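Cytosol aminopeptidase (Coxiella burnetii, PDB 3IJ3) probably acts as a manganese-dependent metalloaminopeptidase of the M17 family, removing amino-terminal residues from peptides. Local coordinates at residues 30-42 with 108-120. Residues are numbered along the deposited sequence; the frame is centred on the assembly and turned at random.
Sequences LTEKKKNFIPIQP and LPPGAFQLNRDDF
Ile38 and Gln114 knit strands 38-42 and 111-114 in parallel. Ile38 N gives Ala112 O a nearly straight bond (175°). Ile38 O takes Gln114 N from above its carbonyl plane, and Ile40 N returns to Gln114 O at 2.9 Å. Pro39, lacking an N-H, costs this pairing nothing: its N faces away from strand 111-114, and its O serves Val88. On one face of the sheet, branched Ile38 lies alongside the Phe113 ring, its CB 3.6 Å from Phe113 CD1. Ile40 sends CG1 back beside its own N (chi1 -64°), which carries CD1 to 3.5 Å from Phe113 CB and tip to tip with Leu108, whose CD1 lies over the centre of one face of that ring. On the opposite face, with Pro39, the Gln114 amide stands steeply to the Phe37 ring, with OE1 at the ring edge, 3.5 Å from CD2; a water links OE1 to Phe37 N. The small Ala112 CB meets Leu30 CD1 tightly (3.4 Å) and also Phe37 CD1. A second water joins Ile40 O, Asn116 N and Asp119 OD2, tying the strand to an Asx turn. Strands 151-154 and 85-91 flank these central parallel strands of the mixed sheet in the M17 N-terminal domain.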
ATOM      1  N   LEU A  30     -30.128  22.019 -38.591  1.00 17.43           N
ATOM      2  CA  LEU A  30     -31.259  22.415 -39.400  1.00 18.14           C
ATOM      3  C   LEU A  30     -30.857  22.182 -40.841  1.00 18.79           C
ATOM      4  O   LEU A  30     -29.719  22.449 -41.214  1.00 16.53           O
ATOM      5  CB  LEU A  30     -31.600  23.884 -39.175  1.00 18.99           C
ATOM      6  CG  LEU A  30     -32.033  24.221 -37.759  1.00 20.94           C
ATOM      7  CD1 LEU A  30     -32.138  25.723 -37.589  1.00 20.28           C
ATOM      8  CD2 LEU A  30     -33.336  23.536 -37.419  1.00 25.64           C
ATOM      9  N   THR A  31     -31.772  21.680 -41.664  1.00 21.12           N
ATOM     10  CA  THR A  31     -31.423  21.399 -43.054  1.00 23.66           C
ATOM     11  C   THR A  31     -32.179  22.217 -44.103  1.00 24.88           C
ATOM     12  O   THR A  31     -31.809  22.179 -45.271  1.00 27.37           O
ATOM     13  CB  THR A  31     -31.486  19.881 -43.344  1.00 24.64           C
ATOM     14  OG1 THR A  31     -32.762  19.378 -42.961  1.00 27.58           O
ATOM     15  CG2 THR A  31     -30.393  19.148 -42.535  1.00 25.28           C
ATOM     16  N   GLU A  32     -33.198  22.977 -43.709  1.00 25.72           N
ATOM     17  CA  GLU A  32     -33.900  23.836 -44.672  1.00 26.74           C
ATOM     18  C   GLU A  32     -33.297  25.235 -44.613  1.00 26.38           C
ATOM     19  O   GLU A  32     -33.383  25.909 -43.587  1.00 26.34           O
ATOM     20  CB  GLU A  32     -35.405  23.914 -44.403  1.00 27.25           C
ATOM     21  CG  GLU A  32     -36.127  24.868 -45.396  1.00 31.38           C
ATOM     22  CD  GLU A  32     -37.640  24.925 -45.216  1.00 35.78           C
ATOM     23  OE1 GLU A  32     -38.197  24.097 -44.457  1.00 41.01           O
ATOM     24  OE2 GLU A  32     -38.269  25.799 -45.852  1.00 38.82           O
ATOM     25  N   LYS A  33     -32.705  25.679 -45.717  1.00 26.32           N
ATOM     26  CA  LYS A  33     -32.063  26.992 -45.750  1.00 27.12           C
ATOM     27  C   LYS A  33     -33.075  28.136 -45.638  1.00 26.58           C
ATOM     28  O   LYS A  33     -34.116  28.116 -46.297  1.00 26.40           O
ATOM     29  CB  LYS A  33     -31.213  27.153 -47.016  1.00 27.63           C
ATOM     30  CG  LYS A  33     -30.321  28.384 -46.980  1.00 31.14           C
ATOM     31  CD  LYS A  33     -29.333  28.404 -48.127  1.00 34.80           C
ATOM     32  CE  LYS A  33     -28.348  29.554 -47.977  1.00 35.56           C
ATOM     33  NZ  LYS A  33     -27.358  29.556 -49.092  1.00 39.49           N
ATOM     34  N   LYS A  34     -32.751  29.122 -44.803  1.00 26.23           N
ATOM     35  CA  LYS A  34     -33.607  30.297 -44.582  1.00 26.70           C
ATOM     36  C   LYS A  34     -32.788  31.573 -44.451  1.00 26.25           C
ATOM     37  O   LYS A  34     -31.612  31.535 -44.082  1.00 25.63           O
ATOM     38  CB  LYS A  34     -34.465  30.126 -43.330  1.00 27.20           C
ATOM     39  CG  LYS A  34     -35.445  28.992 -43.434  1.00 29.38           C
ATOM     40  CD  LYS A  34     -36.349  28.937 -42.229  1.00 31.18           C
ATOM     41  CE  LYS A  34     -37.375  27.822 -42.380  1.00 32.40           C
ATOM     42  NZ  LYS A  34     -38.339  27.820 -41.257  1.00 33.03           N
ATOM     43  N   LYS A  35     -33.428  32.706 -44.747  1.00 25.45           N
ATOM     44  CA  LYS A  35     -32.773  34.011 -44.684  1.00 25.85           C
ATOM     45  C   LYS A  35     -32.834  34.698 -43.318  1.00 23.72           C
ATOM     46  O   LYS A  35     -32.325  35.809 -43.173  1.00 25.27           O
ATOM     47  CB  LYS A  35     -33.363  34.948 -45.763  1.00 26.76           C
ATOM     48  CG  LYS A  35     -33.059  34.530 -47.190  1.00 30.80           C
ATOM     49  CD  LYS A  35     -31.559  34.609 -47.486  1.00 36.15           C
ATOM     50  CE  LYS A  35     -31.261  34.357 -48.959  1.00 40.35           C
ATOM     51  NZ  LYS A  35     -29.792  34.372 -49.220  1.00 43.82           N
ATOM     52  N   ASN A  36     -33.424  34.045 -42.317  1.00 21.36           N
ATOM     53  CA  ASN A  36     -33.542  34.634 -40.980  1.00 18.91           C
ATOM     54  C   ASN A  36     -32.796  33.916 -39.833  1.00 18.07           C
ATOM     55  O   ASN A  36     -33.171  34.058 -38.660  1.00 18.12           O
ATOM     56  CB  ASN A  36     -35.017  34.809 -40.610  1.00 19.79           C
ATOM     57  CG  ASN A  36     -35.810  33.524 -40.711  1.00 19.20           C
ATOM     58  OD1 ASN A  36     -35.242  32.444 -40.924  1.00 17.48           O
ATOM     59  ND2 ASN A  36     -37.144  33.631 -40.567  1.00 13.61           N
ATOM     60  N   PHE A  37     -31.759  33.143 -40.153  1.00 15.92           N
ATOM     61  CA  PHE A  37     -30.991  32.504 -39.082  1.00 14.41           C
ATOM     62  C   PHE A  37     -30.111  33.549 -38.389  1.00 13.53           C
ATOM     63  O   PHE A  37     -29.738  34.533 -39.005  1.00 14.49           O
ATOM     64  CB  PHE A  37     -30.076  31.411 -39.617  1.00 13.28           C
ATOM     65  CG  PHE A  37     -30.779  30.243 -40.236  1.00 15.52           C
ATOM     66  CD1 PHE A  37     -31.852  29.644 -39.614  1.00 20.02           C
ATOM     67  CD2 PHE A  37     -30.270  29.660 -41.394  1.00 19.00           C
ATOM     68  CE1 PHE A  37     -32.472  28.518 -40.183  1.00 22.32           C
ATOM     69  CE2 PHE A  37     -30.880  28.540 -41.959  1.00 21.24           C
ATOM     70  CZ  PHE A  37     -31.974  27.973 -41.348  1.00 19.49           C
ATOM     71  N   ILE A  38     -29.748  33.303 -37.119  1.00 12.42           N
ATOM     72  CA  ILE A  38     -28.867  34.197 -36.343  1.00 11.83           C
ATOM     73  C   ILE A  38     -27.398  33.846 -36.626  1.00 11.95           C
ATOM     74  O   ILE A  38     -26.970  32.699 -36.394  1.00 10.96           O
ATOM     75  CB  ILE A  38     -29.122  34.043 -34.833  1.00 11.57           C
ATOM     76  CG1 ILE A  38     -30.592  34.306 -34.509  1.00 14.18           C
ATOM     77  CG2 ILE A  38     -28.190  34.977 -34.010  1.00 12.97           C
ATOM     78  CD1 ILE A  38     -31.018  33.829 -33.121  1.00 15.27           C
ATOM     79  N   PRO A  39     -26.621  34.797 -37.168  1.00 12.97           N
ATOM     80  CA  PRO A  39     -25.227  34.470 -37.440  1.00 13.28           C
ATOM     81  C   PRO A  39     -24.351  34.332 -36.193  1.00 14.16           C
ATOM     82  O   PRO A  39     -24.525  35.070 -35.220  1.00 13.16           O
ATOM     83  CB  PRO A  39     -24.742  35.649 -38.287  1.00 14.66           C
ATOM     84  CG  PRO A  39     -25.620  36.810 -37.860  1.00 16.77           C
ATOM     85  CD  PRO A  39     -26.973  36.167 -37.604  1.00 14.54           C
ATOM     86  N   ILE A  40     -23.445  33.351 -36.240  1.00 13.53           N
ATOM     87  CA  ILE A  40     -22.413  33.134 -35.228  1.00 13.23           C
ATOM     88  C   ILE A  40     -21.122  33.449 -35.972  1.00 14.60           C
ATOM     89  O   ILE A  40     -20.834  32.854 -37.017  1.00 15.17           O
ATOM     90  CB  ILE A  40     -22.383  31.707 -34.711  1.00 12.75           C
ATOM     91  CG1 ILE A  40     -23.700  31.376 -33.994  1.00 13.16           C
ATOM     92  CG2 ILE A  40     -21.220  31.529 -33.776  1.00 14.14           C
ATOM     93  CD1 ILE A  40     -23.802  29.889 -33.559  1.00 14.07           C
ATOM     94  N   GLN A  41     -20.336  34.369 -35.434  1.00 13.82           N
ATOM     95  CA  GLN A  41     -19.109  34.808 -36.093  1.00 14.96           C
ATOM     96  C   GLN A  41     -17.885  34.664 -35.193  1.00 15.09           C
ATOM     97  O   GLN A  41     -17.874  35.202 -34.093  1.00 15.31           O
ATOM     98  CB  GLN A  41     -19.270  36.278 -36.488  1.00 15.28           C
ATOM     99  CG  GLN A  41     -18.035  36.930 -37.145  1.00 16.24           C
ATOM    100  CD  GLN A  41     -18.283  38.357 -37.541  1.00 21.81           C
ATOM    101  OE1 GLN A  41     -19.409  38.865 -37.417  1.00 24.78           O
ATOM    102  NE2 GLN A  41     -17.228  39.036 -38.011  1.00 24.19           N
ATOM    103  N   PRO A  42     -16.842  33.954 -35.667  1.00 13.90           N
ATOM    104  CA  PRO A  42     -15.648  33.853 -34.837  1.00 13.65           C
ATOM    105  C   PRO A  42     -14.907  35.190 -34.783  1.00 14.29           C
ATOM    106  O   PRO A  42     -14.951  35.986 -35.738  1.00 12.96           O
ATOM    107  CB  PRO A  42     -14.806  32.784 -35.554  1.00 13.88           C
ATOM    108  CG  PRO A  42     -15.184  32.933 -36.979  1.00 14.05           C
ATOM    109  CD  PRO A  42     -16.659  33.275 -36.963  1.00 14.91           C
ATOM    110  N   LEU A 108     -24.996  29.037 -25.894  1.00 17.31           N
ATOM    111  CA  LEU A 108     -25.888  29.775 -26.790  1.00 16.64           C
ATOM    112  C   LEU A 108     -27.293  29.964 -26.288  1.00 17.27           C
ATOM    113  O   LEU A 108     -27.873  29.071 -25.680  1.00 16.23           O
ATOM    114  CB  LEU A 108     -25.993  29.113 -28.161  1.00 15.83           C
ATOM    115  CG  LEU A 108     -24.856  29.334 -29.145  1.00 17.00           C
ATOM    116  CD1 LEU A 108     -25.060  28.455 -30.381  1.00 12.92           C
ATOM    117  CD2 LEU A 108     -24.769  30.809 -29.531  1.00 16.69           C
ATOM    118  N   PRO A 109     -27.854  31.154 -26.545  1.00 18.45           N
ATOM    119  CA  PRO A 109     -29.249  31.320 -26.226  1.00 19.13           C
ATOM    120  C   PRO A 109     -30.066  30.434 -27.183  1.00 20.66           C
ATOM    121  O   PRO A 109     -29.516  29.903 -28.152  1.00 19.19           O
ATOM    122  CB  PRO A 109     -29.522  32.795 -26.556  1.00 18.62           C
ATOM    123  CG  PRO A 109     -28.201  33.458 -26.677  1.00 20.37           C
ATOM    124  CD  PRO A 109     -27.238  32.386 -27.076  1.00 18.99           C
ATOM    125  N   PRO A 110     -31.365  30.271 -26.924  1.00 20.76           N
ATOM    126  CA  PRO A 110     -32.202  29.486 -27.834  1.00 20.75           C
ATOM    127  C   PRO A 110     -32.271  30.087 -29.246  1.00 19.90           C
ATOM    128  O   PRO A 110     -32.189  31.323 -29.407  1.00 18.96           O
ATOM    129  CB  PRO A 110     -33.588  29.575 -27.180  1.00 22.17           C
ATOM    130  CG  PRO A 110     -33.294  29.756 -25.741  1.00 23.26           C
ATOM    131  CD  PRO A 110     -32.113  30.689 -25.727  1.00 22.50           C
ATOM    132  N   GLY A 111     -32.398  29.233 -30.262  1.00 17.90           N
ATOM    133  CA  GLY A 111     -32.537  29.732 -31.635  1.00 17.87           C
ATOM    134  C   GLY A 111     -31.986  28.885 -32.745  1.00 16.33           C
ATOM    135  O   GLY A 111     -31.443  27.802 -32.512  1.00 16.58           O
ATOM    136  N   ALA A 112     -32.165  29.402 -33.965  1.00 15.19           N
ATOM    137  CA  ALA A 112     -31.695  28.800 -35.202  1.00 13.76           C
ATOM    138  C   ALA A 112     -30.529  29.648 -35.656  1.00 13.35           C
ATOM    139  O   ALA A 112     -30.703  30.828 -35.977  1.00 13.42           O
ATOM    140  CB  ALA A 112     -32.820  28.801 -36.282  1.00 13.43           C
ATOM    141  N   PHE A 113     -29.338  29.055 -35.692  1.00 12.10           N
ATOM    142  CA  PHE A 113     -28.111  29.800 -36.002  1.00 11.22           C
ATOM    143  C   PHE A 113     -27.469  29.354 -37.297  1.00 11.73           C
ATOM    144  O   PHE A 113     -27.817  28.317 -37.856  1.00 11.20           O
ATOM    145  CB  PHE A 113     -27.103  29.649 -34.841  1.00 12.14           C
ATOM    146  CG  PHE A 113     -27.611  30.164 -33.502  1.00 10.52           C
ATOM    147  CD1 PHE A 113     -27.303  31.458 -33.080  1.00 12.13           C
ATOM    148  CD2 PHE A 113     -28.400  29.370 -32.674  1.00 12.59           C
ATOM    149  CE1 PHE A 113     -27.771  31.951 -31.854  1.00 12.37           C
ATOM    150  CE2 PHE A 113     -28.878  29.848 -31.451  1.00 15.07           C
ATOM    151  CZ  PHE A 113     -28.564  31.156 -31.036  1.00 13.49           C
ATOM    152  N   GLN A 114     -26.508  30.128 -37.775  0.50 11.84           N
ATOM    153  CA  GLN A 114     -25.791  29.757 -38.974  0.50 12.09           C
ATOM    154  C   GLN A 114     -24.386  30.288 -38.880  0.50 13.02           C
ATOM    155  O   GLN A 114     -24.136  31.297 -38.214  0.50 13.35           O
ATOM    156  CB  GLN A 114     -26.453  30.367 -40.219  0.50 12.79           C
ATOM    157  CG  GLN A 114     -26.285  31.874 -40.269  0.50 11.30           C
ATOM    158  CD  GLN A 114     -26.973  32.534 -41.442  0.50 15.54           C
ATOM    159  OE1 GLN A 114     -27.748  31.909 -42.168  0.50 16.37           O
ATOM    160  NE2 GLN A 114     -26.714  33.823 -41.614  0.50 19.58           N
ATOM    161  N   LEU A 115     -23.466  29.591 -39.538  1.00 13.38           N
ATOM    162  CA  LEU A 115     -22.073  30.017 -39.650  1.00 14.00           C
ATOM    163  C   LEU A 115     -21.964  30.657 -41.025  1.00 15.86           C
ATOM    164  O   LEU A 115     -22.846  30.451 -41.874  1.00 17.01           O
ATOM    165  CB  LEU A 115     -21.116  28.831 -39.597  1.00 14.99           C
ATOM    166  CG  LEU A 115     -21.169  28.000 -38.316  1.00 14.34           C
ATOM    167  CD1 LEU A 115     -19.966  27.025 -38.326  1.00 12.11           C
ATOM    168  CD2 LEU A 115     -21.140  28.895 -37.099  1.00 15.09           C
ATOM    169  N   ASN A 116     -20.897  31.422 -41.256  1.00 16.03           N
ATOM    170  CA  ASN A 116     -20.636  32.049 -42.566  1.00 17.49           C
ATOM    171  C   ASN A 116     -19.335  31.488 -43.131  1.00 17.31           C
ATOM    172  O   ASN A 116     -18.282  31.596 -42.514  1.00 16.29           O
ATOM    173  CB  ASN A 116     -20.555  33.578 -42.432  1.00 17.57           C
ATOM    174  CG  ASN A 116     -20.266  34.290 -43.757  1.00 23.30           C
ATOM    175  OD1 ASN A 116     -19.997  33.662 -44.783  1.00 26.40           O
ATOM    176  ND2 ASN A 116     -20.332  35.621 -43.729  1.00 28.38           N
ATOM    177  N   ARG A 117     -19.427  30.878 -44.309  1.00 18.79           N
ATOM    178  CA  ARG A 117     -18.274  30.285 -45.009  1.00 20.54           C
ATOM    179  C   ARG A 117     -17.123  31.271 -45.157  1.00 20.13           C
ATOM    180  O   ARG A 117     -15.957  30.895 -45.039  1.00 19.51           O
ATOM    181  CB  ARG A 117     -18.756  29.759 -46.374  1.00 21.80           C
ATOM    182  CG  ARG A 117     -17.730  29.270 -47.397  1.00 27.88           C
ATOM    183  CD  ARG A 117     -16.809  28.169 -46.901  1.00 36.32           C
ATOM    184  NE  ARG A 117     -15.549  28.683 -46.365  1.00 41.84           N
ATOM    185  CZ  ARG A 117     -14.449  28.903 -47.088  1.00 45.40           C
ATOM    186  NH1 ARG A 117     -13.366  29.380 -46.500  1.00 48.63           N
ATOM    187  NH2 ARG A 117     -14.416  28.655 -48.396  1.00 47.56           N
ATOM    188  N   ASP A 118     -17.458  32.540 -45.383  1.00 19.99           N
ATOM    189  CA  ASP A 118     -16.453  33.583 -45.549  1.00 21.08           C
ATOM    190  C   ASP A 118     -15.605  33.842 -44.311  1.00 20.91           C
ATOM    191  O   ASP A 118     -14.569  34.477 -44.419  1.00 21.80           O
ATOM    192  CB  ASP A 118     -17.111  34.896 -45.995  1.00 22.33           C
ATOM    193  CG  ASP A 118     -17.662  34.822 -47.403  1.00 25.62           C
ATOM    194  OD1 ASP A 118     -17.430  33.803 -48.092  1.00 30.59           O
ATOM    195  OD2 ASP A 118     -18.315  35.795 -47.821  1.00 33.33           O
ATOM    196  N   ASP A 119     -16.041  33.365 -43.144  1.00 19.84           N
ATOM    197  CA  ASP A 119     -15.278  33.548 -41.900  1.00 19.49           C
ATOM    198  C   ASP A 119     -14.156  32.530 -41.729  1.00 19.82           C
ATOM    199  O   ASP A 119     -13.403  32.618 -40.763  1.00 20.18           O
ATOM    200  CB  ASP A 119     -16.207  33.443 -40.674  1.00 20.00           C
ATOM    201  CG  ASP A 119     -17.147  34.611 -40.538  1.00 20.54           C
ATOM    202  OD1 ASP A 119     -16.830  35.706 -41.041  1.00 25.36           O
ATOM    203  OD2 ASP A 119     -18.208  34.445 -39.899  1.00 19.76           O
ATOM    204  N   PHE A 120     -14.050  31.570 -42.652  1.00 18.80           N
ATOM    205  CA  PHE A 120     -13.033  30.511 -42.588  1.00 19.62           C
ATOM    206  C   PHE A 120     -12.062  30.563 -43.760  1.00 21.53           C
ATOM    207  O   PHE A 120     -12.423  30.983 -44.852  1.00 20.72           O
ATOM    208  CB  PHE A 120     -13.734  29.157 -42.515  1.00 19.13           C
ATOM    209  CG  PHE A 120     -14.662  29.052 -41.338  1.00 16.46           C
ATOM    210  CD1 PHE A 120     -14.206  28.561 -40.120  1.00 15.20           C
ATOM    211  CD2 PHE A 120     -15.971  29.510 -41.426  1.00 15.93           C
ATOM    212  CE1 PHE A 120     -15.051  28.508 -39.013  1.00 16.58           C
ATOM    213  CE2 PHE A 120     -16.829  29.456 -40.319  1.00 14.59           C
ATOM    214  CZ  PHE A 120     -16.369  28.953 -39.117  1.00 16.74           C
TER
HETATM  215  O   HOH W   1     -30.204  33.160 -42.717  1.00 17.92           O
HETATM  216  O   HOH W   2     -19.251  32.113 -39.155  1.00 15.11           O